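Local coordinates for DUF2179 domain-containing protein (PDB 3HLU) that is of unknown function but forms the C-terminal DUF2179 domain, related to GlnB-like folds, of a probable YitT-type bacterial membrane protein, at residues T34-V39 / V49-M54. Residues are numbered along the deposited sequence; the frame is centred on the assembly and turned at random.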
# COMPACT_ATOMS: atom_id res chain seq x y z
N THR A 34 2.40 2.40 -13.44
CA THR A 34 2.00 1.02 -13.67
C THR A 34 0.84 0.69 -12.74
O THR A 34 0.85 1.05 -11.57
CB THR A 34 3.14 0.03 -13.38
OG1 THR A 34 4.40 0.65 -13.66
CG2 THR A 34 2.97 -1.21 -14.23
N MSE A 35 -0.16 0.00 -13.26
CA MSE A 35 -1.26 -0.41 -12.43
C MSE A 35 -0.99 -1.80 -11.85
O MSE A 35 -1.38 -2.82 -12.40
CB MSE A 35 -2.56 -0.39 -13.22
CG MSE A 35 -3.74 -0.07 -12.34
SE MSE A 35 -3.62 1.73 -11.60
CE MSE A 35 -4.52 2.66 -13.03
N LEU A 36 -0.29 -1.80 -10.72
CA LEU A 36 0.05 -3.00 -9.97
C LEU A 36 -1.14 -3.66 -9.26
O LEU A 36 -2.12 -3.02 -8.88
CB LEU A 36 1.13 -2.67 -8.95
CG LEU A 36 1.49 -3.77 -7.96
CD1 LEU A 36 1.90 -5.02 -8.71
CD2 LEU A 36 2.60 -3.31 -7.00
N GLN A 37 -1.05 -4.98 -9.09
CA GLN A 37 -2.12 -5.74 -8.48
C GLN A 37 -1.68 -6.33 -7.14
O GLN A 37 -0.65 -6.99 -7.05
CB GLN A 37 -2.59 -6.85 -9.43
CG GLN A 37 -3.94 -7.44 -9.09
CD GLN A 37 -4.72 -7.80 -10.33
OE1 GLN A 37 -4.82 -8.98 -10.71
NE2 GLN A 37 -5.27 -6.77 -11.00
N ALA A 38 -2.47 -6.07 -6.09
CA ALA A 38 -2.08 -6.46 -4.74
C ALA A 38 -2.38 -7.93 -4.44
O ALA A 38 -3.22 -8.55 -5.10
CB ALA A 38 -2.76 -5.55 -3.72
N VAL A 39 -1.68 -8.50 -3.47
CA VAL A 39 -1.99 -9.85 -3.05
C VAL A 39 -3.00 -9.68 -1.94
O VAL A 39 -2.64 -9.27 -0.84
CB VAL A 39 -0.71 -10.58 -2.53
CG1 VAL A 39 -1.06 -11.92 -1.86
CG2 VAL A 39 0.29 -10.78 -3.67
N VAL A 49 -3.33 -1.24 -7.27
CA VAL A 49 -2.58 -0.16 -6.69
C VAL A 49 -1.87 0.58 -7.82
O VAL A 49 -1.46 -0.04 -8.79
CB VAL A 49 -1.60 -0.76 -5.65
CG1 VAL A 49 -0.33 0.06 -5.51
CG2 VAL A 49 -2.31 -0.95 -4.32
N ILE A 50 -1.75 1.90 -7.72
CA ILE A 50 -0.93 2.67 -8.66
C ILE A 50 0.52 2.72 -8.17
O ILE A 50 0.80 3.20 -7.08
CB ILE A 50 -1.42 4.12 -8.85
CG1 ILE A 50 -2.88 4.17 -9.30
CG2 ILE A 50 -0.56 4.86 -9.86
CD1 ILE A 50 -3.43 5.57 -9.29
N MSE A 51 1.43 2.24 -9.00
CA MSE A 51 2.86 2.37 -8.74
C MSE A 51 3.50 3.45 -9.61
O MSE A 51 3.24 3.55 -10.80
CB MSE A 51 3.55 1.04 -8.96
CG MSE A 51 5.05 1.14 -9.02
SE MSE A 51 5.76 -0.67 -9.04
CE MSE A 51 4.13 -1.64 -9.58
N CYS A 52 4.34 4.27 -9.01
CA CYS A 52 4.95 5.34 -9.74
C CYS A 52 6.26 5.74 -9.08
O CYS A 52 6.30 6.00 -7.88
CB CYS A 52 3.99 6.53 -9.80
SG CYS A 52 4.58 7.92 -10.80
N VAL A 53 7.33 5.77 -9.86
CA VAL A 53 8.60 6.29 -9.39
C VAL A 53 8.66 7.76 -9.71
O VAL A 53 8.23 8.18 -10.79
CB VAL A 53 9.79 5.58 -10.04
CG1 VAL A 53 9.73 4.08 -9.77
CG2 VAL A 53 9.78 5.84 -11.55
N MSE A 54 9.16 8.55 -8.77
CA MSE A 54 9.08 9.99 -8.90
C MSE A 54 9.92 10.70 -7.85
O MSE A 54 10.26 10.12 -6.82
CB MSE A 54 7.62 10.43 -8.77
CG MSE A 54 7.11 10.39 -7.34
SE MSE A 54 5.20 10.83 -7.14
CE MSE A 54 4.42 9.04 -7.34
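Strands 34-37 and 49-54 run antiparallel, with axes 4.7 Å apart at closest and N-to-C directions 131° apart. T34 and M51 form a hydrogen-bonded pair with two backbone bonds. T34 N gives to M51 O at 3.0 Å, in the carbonyl plane. M51 N returns to T34 O at 2.9 Å, nearly along the C=O axis. At the other end V49 N donates to L36 O at 2.7 Å; the bond is almost straight at N-H (174°), yet the donor sits above the carbonyl plane.

T34, L36, V49 and M51 share one face. Packing is closest where V49 is buried and L36 meets M51, a selenomethionine. M51 extends with CG anti to its backbone N (chi1 167°), then bends at chi3. Its methyl CE lies 3.2 Å from L36 CB and also touches L36 CD2. The two side chains cross obliquely. Y12 of strand 9-14 touches L36 and V49, and I76 of the second subunit packs on V49. The looser end is the exposed T34, whose CB only approaches M51 CE at 4.3 Å.

On the other face selenomethionine M35 and I50 lie side by side, with M35 SE 3.4 Å from I50 CG1, and both touch A22 of helix 18-28. Further along, V39 pairs with a strand of the second subunit, continuing the sheet between chains. The arrangement is a beta hairpin whose first strand is outermost in this chain's antiparallel sheet, in an alpha-beta half sandwich.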